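Local atomic coordinates of YchF GTP-binding protein (Schizosaccharomyces pombe, PDB entry 1NI3), a protein that hydrolyses ATP, and GTP less efficiently, as a magnesium-dependent Obg-family P-loop enzyme that negatively regulates the G2/M transition of the cell cycle. Residues Val123-Asp127 against Asn243-Ile249; Glu235-Leu239 against Leu288-Met293; Phe344-Met350 against Lys369-Lys375. One frame throughout, in Å; residues are numbered along the deposited sequence.

Contact 1 of 3, residues Val123-Asp127 against Asn243-Ile249; sequences VRAFD and NKYLPKI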
loop_
_atom_site.group_PDB
_atom_site.type_symbol
_atom_site.label_atom_id
_atom_site.label_comp_id
_atom_site.label_asym_id
_atom_site.label_seq_id
_atom_site.Cartn_x
_atom_site.Cartn_y
_atom_site.Cartn_z
ATOM N N VAL A 123 5.482 12.866 -6.870
ATOM C CA VAL A 123 5.334 13.994 -7.791
ATOM C C VAL A 123 6.244 15.147 -7.358
ATOM O O VAL A 123 6.264 15.531 -6.185
ATOM C CB VAL A 123 3.866 14.497 -7.837
ATOM C CG1 VAL A 123 3.732 15.642 -8.828
ATOM C CG2 VAL A 123 2.936 13.356 -8.226
ATOM N N ARG A 124 7.000 15.698 -8.304
ATOM C CA ARG A 124 7.907 16.802 -7.997
ATOM C C ARG A 124 7.229 18.160 -8.068
ATOM O O ARG A 124 6.568 18.486 -9.053
ATOM C CB ARG A 124 9.106 16.774 -8.937
ATOM C CG ARG A 124 10.037 17.953 -8.769
ATOM C CD ARG A 124 11.323 17.715 -9.525
ATOM N NE ARG A 124 12.303 18.758 -9.262
ATOM C CZ ARG A 124 13.585 18.668 -9.595
ATOM N NH1 ARG A 124 14.034 17.576 -10.201
ATOM N NH2 ARG A 124 14.420 19.664 -9.322
ATOM N N ALA A 125 7.414 18.949 -7.015
ATOM C CA ALA A 125 6.827 20.282 -6.921
ATOM C C ALA A 125 7.904 21.240 -6.424
ATOM O O ALA A 125 7.617 22.226 -5.747
ATOM C CB ALA A 125 5.669 20.278 -5.950
ATOM N N PHE A 126 9.148 20.939 -6.756
ATOM C CA PHE A 126 10.244 21.786 -6.362
ATOM C C PHE A 126 11.123 21.934 -7.583
ATOM O O PHE A 126 11.086 21.099 -8.489
ATOM C CB PHE A 126 11.016 21.144 -5.217
ATOM C CG PHE A 126 11.704 19.868 -5.591
ATOM C CD1 PHE A 126 13.018 19.875 -6.028
ATOM C CD2 PHE A 126 11.045 18.652 -5.492
ATOM C CE1 PHE A 126 13.657 18.687 -6.370
ATOM C CE2 PHE A 126 11.684 17.464 -5.834
ATOM C CZ PHE A 126 12.995 17.487 -6.269
ATOM N N ASP A 127 11.909 23.005 -7.610
ATOM C CA ASP A 127 12.817 23.273 -8.725
ATOM C C ASP A 127 14.176 23.801 -8.258
ATOM O O ASP A 127 14.937 24.350 -9.047
ATOM C CB ASP A 127 12.151 24.247 -9.718
ATOM C CG ASP A 127 11.345 25.345 -9.024
ATOM O OD1 ASP A 127 10.653 26.111 -9.729
ATOM O OD2 ASP A 127 11.412 25.452 -7.778
ATOM N N ASN A 243 2.105 25.791 -2.172
ATOM C CA ASN A 243 3.065 25.413 -3.200
ATOM C C ASN A 243 2.776 26.059 -4.551
ATOM O O ASN A 243 1.688 26.581 -4.791
ATOM C CB ASN A 243 3.095 23.894 -3.350
ATOM C CG ASN A 243 4.139 23.434 -4.339
ATOM O OD1 ASN A 243 5.333 23.510 -4.070
ATOM N ND2 ASN A 243 3.693 22.969 -5.502
ATOM N N LYS A 244 3.760 26.016 -5.439
ATOM C CA LYS A 244 3.623 26.601 -6.764
ATOM C C LYS A 244 2.866 25.692 -7.723
ATOM O O LYS A 244 2.061 26.170 -8.524
ATOM C CB LYS A 244 5.013 26.916 -7.330
ATOM C CG LYS A 244 5.065 27.236 -8.819
ATOM C CD LYS A 244 6.514 27.454 -9.273
ATOM C CE LYS A 244 6.621 27.662 -10.783
ATOM N NZ LYS A 244 8.034 27.721 -11.270
ATOM N N TYR A 245 3.108 24.385 -7.640
ATOM C CA TYR A 245 2.443 23.443 -8.540
ATOM C C TYR A 245 1.291 22.676 -7.902
ATOM O O TYR A 245 0.469 22.083 -8.605
ATOM C CB TYR A 245 3.452 22.427 -9.076
ATOM C CG TYR A 245 4.760 23.014 -9.556
ATOM C CD1 TYR A 245 5.777 23.328 -8.657
ATOM C CD2 TYR A 245 4.993 23.221 -10.916
ATOM C CE1 TYR A 245 7.000 23.827 -9.103
ATOM C CE2 TYR A 245 6.205 23.723 -11.373
ATOM C CZ TYR A 245 7.206 24.022 -10.464
ATOM O OH TYR A 245 8.404 24.519 -10.928
ATOM N N LEU A 246 1.230 22.694 -6.577
ATOM C CA LEU A 246 0.198 21.964 -5.852
ATOM C C LEU A 246 -1.212 22.072 -6.432
ATOM O O LEU A 246 -1.791 21.059 -6.832
ATOM C CB LEU A 246 0.196 22.389 -4.382
ATOM C CG LEU A 246 -0.623 21.536 -3.417
ATOM C CD1 LEU A 246 -0.314 20.061 -3.609
ATOM C CD2 LEU A 246 -0.309 21.963 -2.001
ATOM N N PRO A 247 -1.777 23.293 -6.501
ATOM C CA PRO A 247 -3.132 23.428 -7.046
ATOM C C PRO A 247 -3.298 22.746 -8.398
ATOM O O PRO A 247 -4.255 22.014 -8.622
ATOM C CB PRO A 247 -3.328 24.940 -7.113
ATOM C CG PRO A 247 -1.938 25.440 -7.389
ATOM C CD PRO A 247 -1.111 24.607 -6.427
ATOM N N LYS A 248 -2.346 22.984 -9.290
ATOM C CA LYS A 248 -2.384 22.407 -10.620
ATOM C C LYS A 248 -2.420 20.886 -10.529
ATOM O O LYS A 248 -3.350 20.251 -11.018
ATOM C CB LYS A 248 -1.159 22.872 -11.409
ATOM C CG LYS A 248 -0.789 24.339 -11.130
ATOM C CD LYS A 248 0.077 24.958 -12.237
ATOM C CE LYS A 248 -0.709 25.117 -13.540
ATOM N NZ LYS A 248 0.116 25.648 -14.663
ATOM N N ILE A 249 -1.404 20.318 -9.885
ATOM C CA ILE A 249 -1.291 18.868 -9.698
ATOM C C ILE A 249 -2.596 18.262 -9.181
ATOM O O ILE A 249 -3.058 17.222 -9.665
ATOM C CB ILE A 249 -0.170 18.517 -8.689
ATOM C CG1 ILE A 249 1.199 18.858 -9.282
ATOM C CG2 ILE A 249 -0.242 17.044 -8.311
ATOM C CD1 ILE A 249 2.333 18.626 -8.333
#

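Contact 2 of 3, residues Glu235-Leu239 against Leu288-Met293; sequences ERDFL and LNTKSM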
loop_
_atom_site.group_PDB
_atom_site.type_symbol
_atom_site.label_atom_id
_atom_site.label_comp_id
_atom_site.label_asym_id
_atom_site.label_seq_id
_atom_site.Cartn_x
_atom_site.Cartn_y
_atom_site.Cartn_z
ATOM N N GLU A 235 11.010 22.193 2.120
ATOM C CA GLU A 235 10.623 22.363 3.509
ATOM C C GLU A 235 9.881 23.676 3.625
ATOM O O GLU A 235 8.806 23.741 4.219
ATOM C CB GLU A 235 11.842 22.378 4.434
ATOM C CG GLU A 235 11.436 22.146 5.883
ATOM C CD GLU A 235 12.585 22.251 6.861
ATOM O OE1 GLU A 235 13.678 21.735 6.548
ATOM O OE2 GLU A 235 12.399 22.841 7.951
ATOM N N ARG A 236 10.459 24.717 3.034
ATOM C CA ARG A 236 9.872 26.056 3.036
ATOM C C ARG A 236 8.410 25.990 2.549
ATOM O O ARG A 236 7.501 26.393 3.268
ATOM C CB ARG A 236 10.718 26.968 2.132
ATOM C CG ARG A 236 10.309 28.432 2.091
ATOM C CD ARG A 236 11.057 29.178 0.988
ATOM N NE ARG A 236 10.565 30.540 0.826
ATOM C CZ ARG A 236 10.667 31.470 1.770
ATOM N NH1 ARG A 236 11.253 31.182 2.934
ATOM N NH2 ARG A 236 10.152 32.674 1.571
ATOM N N ASP A 237 8.174 25.468 1.349
ATOM C CA ASP A 237 6.801 25.388 0.875
ATOM C C ASP A 237 5.904 24.576 1.793
ATOM O O ASP A 237 4.749 24.946 2.038
ATOM C CB ASP A 237 6.727 24.789 -0.521
ATOM C CG ASP A 237 7.047 25.791 -1.590
ATOM O OD1 ASP A 237 6.475 26.906 -1.547
ATOM O OD2 ASP A 237 7.856 25.457 -2.481
ATOM N N PHE A 238 6.427 23.456 2.280
ATOM C CA PHE A 238 5.659 22.570 3.160
ATOM C C PHE A 238 5.339 23.198 4.511
ATOM O O PHE A 238 4.274 22.950 5.069
ATOM C CB PHE A 238 6.419 21.258 3.397
ATOM C CG PHE A 238 5.729 20.308 4.348
ATOM C CD1 PHE A 238 4.464 19.803 4.048
ATOM C CD2 PHE A 238 6.331 19.932 5.549
ATOM C CE1 PHE A 238 3.807 18.931 4.927
ATOM C CE2 PHE A 238 5.680 19.058 6.437
ATOM C CZ PHE A 238 4.417 18.563 6.121
ATOM N N LEU A 239 6.250 24.007 5.042
ATOM C CA LEU A 239 6.009 24.634 6.331
ATOM C C LEU A 239 5.085 25.841 6.235
ATOM O O LEU A 239 4.770 26.457 7.248
ATOM C CB LEU A 239 7.332 25.039 6.986
ATOM C CG LEU A 239 8.213 23.905 7.519
ATOM C CD1 LEU A 239 9.444 24.467 8.236
ATOM C CD2 LEU A 239 7.389 23.050 8.472
ATOM N N LEU A 288 7.357 24.860 14.660
ATOM C CA LEU A 288 7.169 25.163 13.239
ATOM C C LEU A 288 5.712 25.000 12.850
ATOM O O LEU A 288 5.308 25.300 11.724
ATOM C CB LEU A 288 8.031 24.237 12.386
ATOM C CG LEU A 288 9.493 24.661 12.359
ATOM C CD1 LEU A 288 10.334 23.615 11.651
ATOM C CD2 LEU A 288 9.589 26.005 11.659
ATOM N N ASN A 289 4.931 24.520 13.804
ATOM C CA ASN A 289 3.518 24.295 13.596
ATOM C C ASN A 289 3.266 23.408 12.394
ATOM O O ASN A 289 2.737 23.851 11.368
ATOM C CB ASN A 289 2.783 25.619 13.411
ATOM C CG ASN A 289 1.294 25.421 13.230
ATOM O OD1 ASN A 289 0.632 24.826 14.083
ATOM N ND2 ASN A 289 0.758 25.907 12.113
ATOM N N THR A 290 3.644 22.143 12.531
ATOM C CA THR A 290 3.456 21.177 11.464
ATOM C C THR A 290 3.697 19.771 12.017
ATOM O O THR A 290 4.001 19.606 13.196
ATOM C CB THR A 290 4.416 21.478 10.295
ATOM O OG1 THR A 290 3.948 20.823 9.110
ATOM C CG2 THR A 290 5.832 21.019 10.622
ATOM N N LYS A 291 3.555 18.759 11.171
ATOM C CA LYS A 291 3.737 17.379 11.611
ATOM C C LYS A 291 4.296 16.497 10.512
ATOM O O LYS A 291 4.052 16.751 9.334
ATOM C CB LYS A 291 2.389 16.807 12.089
ATOM C CG LYS A 291 1.288 16.713 11.003
ATOM C CD LYS A 291 -0.055 16.271 11.626
ATOM C CE LYS A 291 -1.202 16.154 10.613
ATOM N NZ LYS A 291 -2.440 15.566 11.218
ATOM N N SER A 292 5.024 15.451 10.891
ATOM C CA SER A 292 5.585 14.536 9.905
ATOM C C SER A 292 4.491 13.768 9.170
ATOM O O SER A 292 3.565 13.254 9.797
ATOM C CB SER A 292 6.514 13.532 10.580
ATOM O OG SER A 292 6.815 12.483 9.668
HETATM N N MSE A 293 4.605 13.679 7.852
HETATM C CA MSE A 293 3.624 12.965 7.061
HETATM C C MSE A 293 3.833 11.457 6.990
HETATM O O MSE A 293 2.952 10.736 6.527
HETATM C CB MSE A 293 3.607 13.525 5.646
HETATM C CG MSE A 293 3.369 14.980 5.633
HETATM SE SE MSE A 293 1.655 15.262 6.475
HETATM C CE MSE A 293 0.620 15.495 4.851
HETATM O O HOH W 1 2.658 24.619 9.000
#

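Contact 3 of 3, residues Phe344-Met350 against Lys369-Lys375; sequences FVVGEIM and KYLTKGK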
loop_
_atom_site.group_PDB
_atom_site.type_symbol
_atom_site.label_atom_id
_atom_site.label_comp_id
_atom_site.label_asym_id
_atom_site.label_seq_id
_atom_site.Cartn_x
_atom_site.Cartn_y
_atom_site.Cartn_z
ATOM N N PHE A 344 -8.171 -25.951 14.412
ATOM C CA PHE A 344 -9.102 -24.938 14.877
ATOM C C PHE A 344 -10.524 -25.428 15.045
ATOM O O PHE A 344 -11.008 -26.282 14.296
ATOM C CB PHE A 344 -9.108 -23.735 13.940
ATOM C CG PHE A 344 -9.842 -22.543 14.489
ATOM C CD1 PHE A 344 -9.224 -21.693 15.396
ATOM C CD2 PHE A 344 -11.145 -22.265 14.093
ATOM C CE1 PHE A 344 -9.893 -20.575 15.901
ATOM C CE2 PHE A 344 -11.828 -21.150 14.589
ATOM C CZ PHE A 344 -11.200 -20.303 15.495
ATOM N N VAL A 345 -11.183 -24.857 16.041
ATOM C CA VAL A 345 -12.563 -25.176 16.362
ATOM C C VAL A 345 -13.208 -23.881 16.822
ATOM O O VAL A 345 -14.274 -23.484 16.338
ATOM C CB VAL A 345 -12.643 -26.229 17.482
ATOM C CG1 VAL A 345 -13.967 -26.120 18.219
ATOM C CG2 VAL A 345 -12.497 -27.622 16.873
ATOM N N VAL A 346 -12.539 -23.223 17.761
ATOM C CA VAL A 346 -12.994 -21.955 18.303
ATOM C C VAL A 346 -11.785 -21.114 18.698
ATOM O O VAL A 346 -10.654 -21.606 18.762
ATOM C CB VAL A 346 -13.893 -22.155 19.542
ATOM C CG1 VAL A 346 -15.316 -22.478 19.105
ATOM C CG2 VAL A 346 -13.338 -23.274 20.406
ATOM N N GLY A 347 -12.035 -19.834 18.939
ATOM C CA GLY A 347 -10.985 -18.924 19.339
ATOM C C GLY A 347 -11.596 -17.924 20.296
ATOM O O GLY A 347 -12.816 -17.732 20.306
ATOM N N GLU A 348 -10.751 -17.287 21.099
ATOM C CA GLU A 348 -11.198 -16.296 22.070
ATOM C C GLU A 348 -10.869 -14.879 21.627
ATOM O O GLU A 348 -9.706 -14.481 21.596
ATOM C CB GLU A 348 -10.580 -16.604 23.441
ATOM C CG GLU A 348 -11.378 -17.618 24.251
ATOM C CD GLU A 348 -10.503 -18.595 25.004
ATOM O OE1 GLU A 348 -9.652 -18.155 25.805
ATOM O OE2 GLU A 348 -10.677 -19.815 24.798
ATOM N N ILE A 349 -11.918 -14.132 21.288
ATOM C CA ILE A 349 -11.801 -12.752 20.823
ATOM C C ILE A 349 -12.216 -11.757 21.895
ATOM O O ILE A 349 -13.059 -12.047 22.742
ATOM C CB ILE A 349 -12.673 -12.508 19.558
ATOM C CG1 ILE A 349 -11.837 -12.732 18.299
ATOM C CG2 ILE A 349 -13.254 -11.102 19.559
ATOM C CD1 ILE A 349 -11.319 -14.150 18.143
HETATM N N MSE A 350 -11.635 -10.569 21.836
HETATM C CA MSE A 350 -11.937 -9.539 22.809
HETATM C C MSE A 350 -11.795 -8.197 22.076
HETATM O O MSE A 350 -10.717 -7.613 22.024
HETATM C CB MSE A 350 -10.954 -9.705 23.977
HETATM C CG MSE A 350 -11.148 -8.790 25.167
HETATM SE SE MSE A 350 -10.074 -9.308 26.732
HETATM C CE MSE A 350 -8.536 -10.132 25.880
ATOM N N LYS A 369 -17.996 -9.907 27.788
ATOM C CA LYS A 369 -17.259 -9.428 26.629
ATOM C C LYS A 369 -16.048 -10.277 26.253
ATOM O O LYS A 369 -15.236 -9.856 25.431
ATOM C CB LYS A 369 -16.840 -7.974 26.848
ATOM C CG LYS A 369 -17.839 -6.967 26.279
ATOM C CD LYS A 369 -19.273 -7.261 26.727
ATOM C CE LYS A 369 -20.316 -6.621 25.786
ATOM N NZ LYS A 369 -20.256 -5.122 25.690
ATOM N N TYR A 370 -15.909 -11.460 26.841
ATOM C CA TYR A 370 -14.795 -12.317 26.452
ATOM C C TYR A 370 -15.368 -13.349 25.503
ATOM O O TYR A 370 -15.353 -14.553 25.771
ATOM C CB TYR A 370 -14.175 -13.022 27.650
ATOM C CG TYR A 370 -12.852 -13.704 27.327
ATOM C CD1 TYR A 370 -11.666 -12.973 27.239
ATOM C CD2 TYR A 370 -12.782 -15.087 27.167
ATOM C CE1 TYR A 370 -10.445 -13.606 27.009
ATOM C CE2 TYR A 370 -11.572 -15.733 26.929
ATOM C CZ TYR A 370 -10.405 -14.992 26.861
ATOM O OH TYR A 370 -9.205 -15.640 26.680
ATOM N N LEU A 371 -15.883 -12.843 24.390
ATOM C CA LEU A 371 -16.508 -13.653 23.349
ATOM C C LEU A 371 -15.721 -14.885 22.892
ATOM O O LEU A 371 -14.499 -14.954 23.028
ATOM C CB LEU A 371 -16.791 -12.756 22.147
ATOM C CG LEU A 371 -17.332 -11.357 22.501
ATOM C CD1 LEU A 371 -17.620 -10.593 21.221
ATOM C CD2 LEU A 371 -18.604 -11.461 23.348
ATOM N N THR A 372 -16.444 -15.862 22.349
ATOM C CA THR A 372 -15.833 -17.089 21.833
ATOM C C THR A 372 -16.312 -17.309 20.409
ATOM O O THR A 372 -17.457 -17.706 20.193
ATOM C CB THR A 372 -16.227 -18.343 22.636
ATOM O OG1 THR A 372 -15.726 -18.234 23.972
ATOM C CG2 THR A 372 -15.635 -19.600 21.978
ATOM N N LYS A 373 -15.436 -17.063 19.442
ATOM C CA LYS A 373 -15.814 -17.232 18.051
ATOM C C LYS A 373 -15.343 -18.524 17.416
ATOM O O LYS A 373 -14.350 -19.119 17.842
ATOM C CB LYS A 373 -15.352 -16.036 17.216
ATOM C CG LYS A 373 -16.338 -14.881 17.243
ATOM C CD LYS A 373 -16.313 -14.139 18.566
ATOM C CE LYS A 373 -17.611 -13.377 18.761
ATOM N NZ LYS A 373 -18.054 -12.709 17.504
ATOM N N GLY A 374 -16.085 -18.951 16.395
ATOM C CA GLY A 374 -15.776 -20.181 15.689
ATOM C C GLY A 374 -15.210 -19.980 14.294
ATOM O O GLY A 374 -14.670 -18.923 13.976
ATOM N N LYS A 375 -15.339 -20.995 13.450
ATOM C CA LYS A 375 -14.811 -20.917 12.097
ATOM C C LYS A 375 -15.446 -19.842 11.226
ATOM O O LYS A 375 -14.769 -19.244 10.399
ATOM C CB LYS A 375 -14.923 -22.284 11.417
ATOM C CG LYS A 375 -14.017 -23.334 12.047
ATOM C CD LYS A 375 -14.201 -24.721 11.439
ATOM C CE LYS A 375 -15.464 -25.411 11.950
ATOM N NZ LYS A 375 -15.596 -26.808 11.435
#

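Contact 1 of 3, residues Val123-Asp127 against Asn243-Ile249
Tyr245 and Ala125 bring the two backbones to 5.6 Å, CA to CA; the small alanine, at the end of strand 118-124, probably permits this, the tyrosine ring lying against its backbone. CD1 and CE1 make that approach, CD1 3.7 Å from Ala125 CA and 4.1 Å from Ala125 CB. Ile249, from the first turn of helix 246-254, meets Val123 tip to tip, CD1 to CG1, with Ala125 and Val231 beside it; the valine puts that methyl there by holding CG1 anti to its own N (chi1 -178°). Pro140, on helix 140-168, touches Val123, Tyr245 and Ile249 alike and completes this apolar pocket. At the far end of the ring, Tyr245 OH donates to Asp127 OD1 at 3.0 Å, arriving 61° out of the carboxylate plane. Lys244 NZ reaches the same OD1 at 3.4 Å, a weak hydrogen bond within a salt bridge. A leucine at Tyr245 would probably leave Asp127 with only the lysine's salt bridge across this contact and a gap beside Ala125. With two donors converging on one oxygen, the carboxylate is likely to stay ionised, so the contact grades from an apolar inner end to a charged outer one.

Contact 2 of 3, residues Glu235-Leu239 against Leu288-Met293
Leu239 and Thr290 mark the closest approach of the backbones, CA to CA 6.7 Å, where the end of the short helix 235-238 meets the irregular connection between helices 278-287 and 294-304. Leu239 divides its two methyls between two partners. CD1 packs 3.6 Å from Leu288 CD1 and almost as near to that leucine's CD2, while CD2 lies against Thr290 CG2, the two side chains crossing at about a right angle. Thr290 in turn directs its other branch to Phe238: OG1, anti to the backbone N (chi1 -162°), comes 3.6 Å from Phe238 CE2. Phe238 also swings its ring toward the connection, and the ring tip is met from two directions. Lys291 O lies at the ring edge, near its plane, 3.7 Å from CZ; CG of the selenomethionine Met293 approaches CZ obliquely at 3.8 Å. Helix 235-238 starts within Asn-Met-Ser-Glu, the form taken in YchF/OLA1 proteins by the G4 base-recognition motif of GTPases; Phe238 touches Met233 of this sequence, a predicted ATP-binding residue. The opposing connection is shaped by two helix-end devices: Asn289, with positive phi (55°), forms a Schellman motif at the close of helix 278-287, and Ser292 OG caps the backbone N of Leu294. Ser292 OG and Met293 N are also hydrogen-bonded to Glu270, which ties the connection to helix 267-273. Direct packing between the segments is largely apolar, but a water at their margin donates to both Asn289 O and Leu239 O, the latter weakly at 3.3 Å. Glu235 only grazes Leu288 CD1 with OE2, at 4.3 Å; its OE1 forms a salt bridge with Arg272.

Contact 3 of 3, residues Phe344-Met350 against Lys369-Lys375
Gly347 and Lys373 form the antiparallel hydrogen-bonded pair that joins strands 346-350 and 372-374: Gly347 N donates to Lys373 O at 2.7 Å, and Lys373 N returns a bond to Gly347 O at 2.8 Å. A further bond, Ile349 N to Leu371 O, continues the pairing, although the strand axes run 139° apart, well short of a straight antiparallel match. Glu348 can be followed outward from this frame along the flank of Tyr370. Its CB sits 3.6 Å from Tyr370 OH. CG, anti to the carbonyl carbon (chi1 -85°), lies oblique to the ring, nearest CE2, and after a bend at chi2 CD remains 3.6 Å from CE2. At the tip, OE1 lies at the ring edge, in its plane, the carboxylate turned well away from coplanar; it accepts the proton of Tyr370 OH at 2.7 Å on its anti lone pair, and His386 adds a weak bond to the same oxygen. The tyrosine is met on another part of its rim by the selenomethionine Met350, whose SE is 5.3 Å from the ring centroid and 83° off the ring normal, an edge-on Met-aromatic contact. At the other end, the Phe344 ring turns its edge to Lys375 CG, 3.7 Å from CD2. Glu348 also bonds through its backbone to His386, so strand 346-350 lies between 372-374 and 384-386 in a three-stranded antiparallel sheet, consistent with the ubiquitin-like beta-grasp fold of a TGS domain.

Overall arrangement
Contacts 1 and 2 are neighbours, with centres about 15 Å apart, and they touch where Asn243 packs on Asp237. Their segments alternate along the chain, 123-127, 235-239, 243-249, 288-293, so the two closures interlock. Short helix 235-238 and helix 246-254 follow one another after strand 227-232, which pairs with strand 118-124 in the large mixed sheet; both contacts lie near predicted ATP-binding Met233. Contact 3 comes later in the chain, in a separate three-stranded sheet, its centre about 51 Å from that of contact 1 and about 45 Å from that of contact 2, touching neither. It belongs to the TGS region, away from the predicted ATP site, although strands 307-312 and 317-324 of that region join the mixed sheet.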